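Local coordinates for cellulosomal scaffoldin (Bacteroides cellulosolvens, PDB 1TYJ), which carries a type II cohesin module that probably binds a partner dockerin and so helps to assemble the cellulosome, at residues L20-D25 and A109-T114; Y33-K38 and L86-L91. All coordinates share one frame; numbering follows the deposited sequence. Where two conformers were deposited one is given.

Contact 1: L20-D25 and A109-T114; sequences LTINVD and AVAKVT
The carboxamide of Asn23 is the flat side-chain group that touches the other strand, and it does so oxygen first, not by a face: OD1 comes to 3.2 Å from CA of Ala109, with that residue's methyl close behind. CG stands anti to the carbonyl carbon (chi1 -54°), which carries the amide toward the neighbouring strand. The other flat groups are the peptides. Leu20 and Val113 exchange two N-H...O bonds, and Ile22 N gives a third, to Ala111 O at 2.8 Å.

Then the regular antiparallel pairing breaks. Ile22 O takes a bond of 2.8 Å from Val110 N and a weak one of 3.4 Å from Ala111 N, so two consecutive residues face one: a classic beta bulge. The extra residue, Val110, fans its two methyls: CG2 sits 4.1 Å from Ile22 CG2, while CG1 packs 3.9 Å from Val24 CG2, the two valines crossing at about a right angle. Beside Ile22, Leu20, Ala111 and Val113 turn to the same face; strands 30-38 and 85-92 pack against Ile22 and Ala111, and strand 85-92 against Val113. Thr21, Asn23, Ala109 and Lys112 occupy the other face; there the Thr21 methyl CG2 lies 3.9 Å from Ala109 CB, and the extended Lys112 chain runs alongside Thr21 with its CG and CD beside OG1. Backbone bonds from Thr21 to Ala6 and from Asn23 to Leu4 tie on the next strand.

The chemistry is thus split by face: aliphatic groups inward to the sandwich core, a mixed polar set outward. Ile22 O, which takes one good and one weak N-H, accommodates the one-residue shift at the bulge.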
loop_
_atom_site.group_PDB
_atom_site.type_symbol
_atom_site.label_atom_id
_atom_site.label_comp_id
_atom_site.label_asym_id
_atom_site.label_seq_id
_atom_site.Cartn_x
_atom_site.Cartn_y
_atom_site.Cartn_z
ATOM N N LEU A 20 -1.596 -1.283 8.417
ATOM C CA LEU A 20 -2.030 -0.206 7.542
ATOM C C LEU A 20 -2.848 -0.830 6.405
ATOM O O LEU A 20 -2.298 -1.558 5.568
ATOM C CB LEU A 20 -0.792 0.470 6.946
ATOM C CG LEU A 20 -1.042 1.747 6.110
ATOM C CD1 LEU A 20 -1.519 2.886 7.045
ATOM C CD2 LEU A 20 0.210 2.181 5.335
ATOM N N THR A 21 -4.149 -0.553 6.370
ATOM C CA THR A 21 -4.962 -0.962 5.242
ATOM C C THR A 21 -4.958 0.208 4.252
ATOM O O THR A 21 -5.178 1.381 4.647
ATOM C CB THR A 21 -6.375 -1.289 5.702
ATOM O OG1 THR A 21 -6.355 -2.452 6.554
ATOM C CG2 THR A 21 -7.279 -1.575 4.490
ATOM N N ILE A 22 -4.655 -0.094 2.982
ATOM C CA ILE A 22 -4.505 0.964 1.961
ATOM C C ILE A 22 -5.666 0.838 1.012
ATOM O O ILE A 22 -5.888 -0.238 0.433
ATOM C CB ILE A 22 -3.195 0.838 1.177
ATOM C CG1 ILE A 22 -1.970 0.858 2.128
ATOM C CG2 ILE A 22 -3.114 1.945 0.081
ATOM C CD1 ILE A 22 -0.669 0.408 1.469
ATOM N N ASN A 23 -6.428 1.928 0.911
ATOM C CA ASN A 23 -7.637 1.998 0.073
ATOM C C ASN A 23 -7.463 2.953 -1.104
ATOM O O ASN A 23 -6.639 3.876 -1.062
ATOM C CB ASN A 23 -8.827 2.485 0.940
ATOM C CG ASN A 23 -9.006 1.622 2.197
ATOM O OD1 ASN A 23 -9.132 0.425 2.096
ATOM N ND2 ASN A 23 -8.965 2.249 3.391
ATOM N N VAL A 24 -8.246 2.736 -2.160
ATOM C CA VAL A 24 -8.454 3.785 -3.143
ATOM C C VAL A 24 -9.925 4.199 -3.017
ATOM O O VAL A 24 -10.762 3.407 -2.570
ATOM C CB VAL A 24 -8.123 3.346 -4.579
ATOM C CG1 VAL A 24 -6.666 3.032 -4.687
ATOM C CG2 VAL A 24 -8.919 2.115 -4.989
ATOM N N ASP A 25 -10.244 5.416 -3.448
ATOM C CA ASP A 25 -11.648 5.849 -3.454
ATOM C C ASP A 25 -11.873 6.718 -4.701
ATOM O O ASP A 25 -11.059 7.590 -4.999
ATOM C CB ASP A 25 -11.929 6.651 -2.190
ATOM C CG ASP A 25 -13.359 7.086 -2.096
ATOM O OD1 ASP A 25 -13.586 8.299 -1.975
ATOM O OD2 ASP A 25 -14.259 6.224 -2.183
ATOM N N ALA A 109 -10.370 -1.670 -0.447
ATOM C CA ALA A 109 -8.995 -1.955 -0.030
ATOM C C ALA A 109 -8.204 -2.615 -1.167
ATOM O O ALA A 109 -8.696 -3.564 -1.795
ATOM C CB ALA A 109 -8.971 -2.847 1.196
ATOM N N VAL A 110 -6.979 -2.112 -1.405
ATOM C CA VAL A 110 -6.071 -2.720 -2.368
ATOM C C VAL A 110 -4.916 -3.540 -1.784
ATOM O O VAL A 110 -4.392 -4.458 -2.465
ATOM C CB VAL A 110 -5.511 -1.665 -3.367
ATOM C CG1 VAL A 110 -6.671 -0.864 -3.972
ATOM C CG2 VAL A 110 -4.457 -0.706 -2.697
ATOM N N ALA A 111 -4.496 -3.229 -0.551
ATOM C CA ALA A 111 -3.344 -3.917 0.062
ATOM C C ALA A 111 -3.401 -3.644 1.531
ATOM O O ALA A 111 -4.018 -2.641 1.966
ATOM C CB ALA A 111 -2.017 -3.368 -0.492
ATOM N N LYS A 112 -2.718 -4.494 2.295
ATOM C CA LYS A 112 -2.508 -4.223 3.714
ATOM C C LYS A 112 -1.081 -4.547 4.067
ATOM O O LYS A 112 -0.549 -5.556 3.635
ATOM C CB LYS A 112 -3.414 -5.049 4.612
ATOM C CG LYS A 112 -4.886 -5.071 4.168
ATOM C CD LYS A 112 -5.691 -5.970 5.054
ATOM C CE LYS A 112 -7.096 -6.058 4.515
ATOM N NZ LYS A 112 -7.912 -7.047 5.292
ATOM N N VAL A 113 -0.487 -3.717 4.913
ATOM C CA VAL A 113 0.870 -3.968 5.371
ATOM C C VAL A 113 0.841 -3.975 6.881
ATOM O O VAL A 113 0.431 -3.000 7.512
ATOM C CB VAL A 113 1.830 -2.875 4.910
ATOM C CG1 VAL A 113 3.246 -3.093 5.455
ATOM C CG2 VAL A 113 1.873 -2.782 3.401
ATOM N N THR A 114 1.242 -5.095 7.466
ATOM C CA THR A 114 1.353 -5.204 8.920
ATOM C C THR A 114 2.807 -4.988 9.302
ATOM O O THR A 114 3.728 -5.465 8.605
ATOM C CB THR A 114 0.884 -6.619 9.381
ATOM O OG1 THR A 114 -0.485 -6.815 8.985
ATOM C CG2 THR A 114 0.980 -6.817 10.901
#

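Contact 2: Y33-K38 and L86-L91; sequences YQFNIK and LNFGRL
Tyr33 and Phe88 both hold CG between the backbone N and the carbonyl carbon (chi1 71° and 58°), which swings each ring across the partner strand. The Tyr33 ring lies over the backbone there: Arg90 N sits above one face, toward the rim, and CE1 is 3.5 Å from Gly89 CA. Its hydroxyl OH meets the edge of the Phe88 ring, 3.3 Å from CD1. Phe35, on the same face of the sheet but with CG anti to its carbonyl carbon, directs its edge at the Phe88 face in an offset edge-to-face pair, centroids 5.9 Å apart and planes 88° to each other; Tyr33 CD1 lies over the middle of one Phe35 face. Ile37 CD1 adds an aliphatic contact of 3.8 Å to Phe88 CE2. An alanine in place of Tyr33 would probably open a gap over the Gly89-Arg90 backbone and leave the Phe88 edge and that face of Phe35 without their neighbour.

From the Arg90 side chain it is CB that meets the tyrosine ring, at CE2; the guanidinium leads off to a salt bridge with Asp75. Backbone bonds join Tyr33 with Arg90, Phe35 with Phe88 and Ile37 with Leu86 in pairs, that from Phe35 N to Phe88 O being 2.8 Å long. On the opposite face, Gln34 NE2 makes a weak bond of 3.3 Å to Asn87 OD1, and a water accepts from Asn87 ND2 at 2.7 Å and, weakly, from Gln34 NE2.

The antiparallel pair belongs to one sheet of the cohesin beta sandwich, its aromatic cluster facing the core against strands 17-25 and 108-117; as in related cohesins, the amide-bearing face is probably where dockerin docks.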
loop_
_atom_site.group_PDB
_atom_site.type_symbol
_atom_site.label_atom_id
_atom_site.label_comp_id
_atom_site.label_asym_id
_atom_site.label_seq_id
_atom_site.Cartn_x
_atom_site.Cartn_y
_atom_site.Cartn_z
ATOM N N TYR A 33 -2.057 -0.543 -9.350
ATOM C CA TYR A 33 -1.303 0.513 -8.627
ATOM C C TYR A 33 0.130 0.091 -8.477
ATOM O O TYR A 33 0.475 -1.100 -8.613
ATOM C CB TYR A 33 -1.881 0.763 -7.202
ATOM C CG TYR A 33 -1.585 -0.403 -6.273
ATOM C CD1 TYR A 33 -0.419 -0.415 -5.506
ATOM C CD2 TYR A 33 -2.406 -1.541 -6.243
ATOM C CE1 TYR A 33 -0.067 -1.517 -4.709
ATOM C CE2 TYR A 33 -2.070 -2.660 -5.429
ATOM C CZ TYR A 33 -0.888 -2.635 -4.681
ATOM O OH TYR A 33 -0.542 -3.695 -3.876
ATOM N N GLN A 34 0.960 1.068 -8.143
ATOM C CA GLN A 34 2.299 0.806 -7.599
ATOM C C GLN A 34 2.531 1.843 -6.509
ATOM O O GLN A 34 2.229 3.040 -6.712
ATOM C CB GLN A 34 3.376 0.932 -8.686
ATOM C CG GLN A 34 4.713 0.376 -8.179
ATOM C CD GLN A 34 5.791 0.376 -9.225
ATOM O OE1 GLN A 34 5.569 -0.033 -10.346
ATOM N NE2 GLN A 34 6.979 0.809 -8.840
ATOM N N PHE A 35 3.082 1.398 -5.383
ATOM C CA PHE A 35 3.372 2.281 -4.237
ATOM C C PHE A 35 4.833 2.226 -3.836
ATOM O O PHE A 35 5.440 1.148 -3.914
ATOM C CB PHE A 35 2.568 1.866 -2.999
ATOM C CG PHE A 35 1.073 1.989 -3.144
ATOM C CD1 PHE A 35 0.239 1.056 -2.514
ATOM C CD2 PHE A 35 0.483 3.022 -3.917
ATOM C CE1 PHE A 35 -1.128 1.175 -2.597
ATOM C CE2 PHE A 35 -0.898 3.123 -4.021
ATOM C CZ PHE A 35 -1.703 2.206 -3.360
ATOM N N ASN A 36 5.372 3.379 -3.414
ATOM C CA ASN A 36 6.655 3.445 -2.735
ATOM C C ASN A 36 6.352 4.035 -1.356
ATOM O O ASN A 36 5.842 5.167 -1.258
ATOM C CB ASN A 36 7.620 4.360 -3.500
ATOM C CG ASN A 36 9.038 4.211 -2.996
ATOM O OD1 ASN A 36 9.555 5.067 -2.243
ATOM N ND2 ASN A 36 9.647 3.088 -3.327
ATOM N N ILE A 37 6.627 3.260 -0.304
ATOM C CA ILE A 37 6.241 3.616 1.090
ATOM C C ILE A 37 7.440 3.592 2.006
ATOM O O ILE A 37 8.236 2.651 1.988
ATOM C CB ILE A 37 5.143 2.657 1.621
ATOM C CG1 ILE A 37 3.893 2.763 0.751
ATOM C CG2 ILE A 37 4.869 2.891 3.131
ATOM C CD1 ILE A 37 2.761 1.763 1.138
ATOM N N LYS A 38 7.598 4.645 2.802
ATOM C CA LYS A 38 8.745 4.713 3.710
ATOM C C LYS A 38 8.244 4.489 5.125
ATOM O O LYS A 38 7.150 4.921 5.486
ATOM C CB LYS A 38 9.416 6.090 3.542
ATOM C CG LYS A 38 10.526 6.401 4.499
ATOM C CD LYS A 38 11.854 6.197 3.819
ATOM C CE LYS A 38 12.973 6.057 4.824
ATOM N NZ LYS A 38 12.755 4.983 5.825
ATOM N N LEU A 86 9.393 0.215 1.235
ATOM C CA LEU A 86 8.589 -0.826 0.603
ATOM C C LEU A 86 8.234 -0.357 -0.796
ATOM O O LEU A 86 7.819 0.770 -0.976
ATOM C CB LEU A 86 7.300 -1.051 1.383
ATOM C CG LEU A 86 7.494 -1.525 2.831
ATOM C CD1 LEU A 86 6.175 -1.433 3.583
ATOM C CD2 LEU A 86 8.071 -2.940 2.865
ATOM N N ASN A 87 8.315 -1.237 -1.792
ATOM C CA ASN A 87 7.917 -0.848 -3.155
ATOM C C ASN A 87 7.202 -2.071 -3.724
ATOM O O ASN A 87 7.809 -3.163 -3.808
ATOM C CB ASN A 87 9.129 -0.537 -4.022
ATOM C CG ASN A 87 8.752 -0.019 -5.427
ATOM O OD1 ASN A 87 7.752 0.645 -5.621
ATOM N ND2 ASN A 87 9.571 -0.311 -6.389
ATOM N N PHE A 88 5.924 -1.907 -4.057
ATOM C CA PHE A 88 5.169 -3.054 -4.541
ATOM C C PHE A 88 3.983 -2.583 -5.346
ATOM O O PHE A 88 3.606 -1.398 -5.322
ATOM C CB PHE A 88 4.683 -3.919 -3.340
ATOM C CG PHE A 88 3.818 -3.146 -2.338
ATOM C CD1 PHE A 88 2.404 -3.212 -2.418
ATOM C CD2 PHE A 88 4.413 -2.366 -1.329
ATOM C CE1 PHE A 88 1.597 -2.519 -1.510
ATOM C CE2 PHE A 88 3.619 -1.642 -0.431
ATOM C CZ PHE A 88 2.215 -1.720 -0.504
ATOM N N GLY A 89 3.357 -3.509 -6.048
ATOM C CA GLY A 89 2.220 -3.107 -6.863
ATOM C C GLY A 89 1.470 -4.346 -7.306
ATOM O O GLY A 89 1.973 -5.483 -7.192
ATOM N N ARG A 90 0.282 -4.112 -7.863
ATOM C CA ARG A 90 -0.527 -5.183 -8.417
ATOM C C ARG A 90 -1.395 -4.600 -9.513
ATOM O O ARG A 90 -1.895 -3.474 -9.394
ATOM C CB ARG A 90 -1.398 -5.829 -7.328
ATOM C CG ARG A 90 -2.310 -6.971 -7.861
ATOM C CD ARG A 90 -2.924 -7.710 -6.661
ATOM N NE ARG A 90 -3.966 -8.655 -7.065
ATOM C CZ ARG A 90 -3.746 -9.961 -7.263
ATOM N NH1 ARG A 90 -2.515 -10.479 -7.116
ATOM N NH2 ARG A 90 -4.767 -10.765 -7.594
ATOM N N LEU A 91 -1.525 -5.332 -10.603
ATOM C CA LEU A 91 -2.332 -4.832 -11.732
ATOM C C LEU A 91 -2.976 -5.960 -12.512
ATOM O O LEU A 91 -2.484 -7.086 -12.526
ATOM C CB LEU A 91 -1.496 -3.955 -12.646
ATOM C CG LEU A 91 -0.305 -4.624 -13.284
ATOM C CD1 LEU A 91 -0.610 -5.302 -14.611
ATOM C CD2 LEU A 91 0.774 -3.541 -13.481
HETATM O O HOH W 1 9.619 0.941 -8.834
#

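Overall arrangement
Contacts 1 and 2 belong to the two facing sheets of the sandwich, their centres about 11 Å apart, and their inner side chains meet in the shared core. Ile22 joins them most directly: its CG2 lies 3.4 Å from Phe35 CE1, and its CD1 is 3.7 Å from Ile37 CD1. The bulge residue Val110 also reaches Phe35, with CG2 3.8 Å from CE1, while the Ala111 methyl CB is 3.7 Å from Tyr33 OH. In the chain, strand 17-25 is followed, after a short connection, by strand 30-38 in the other sheet, and strand 85-92 comes before the return to strand 108-117. A 1,2-ethanediol, probably from the crystallisation liquor, lies about 5 Å from the Arg90 side chain of contact 2.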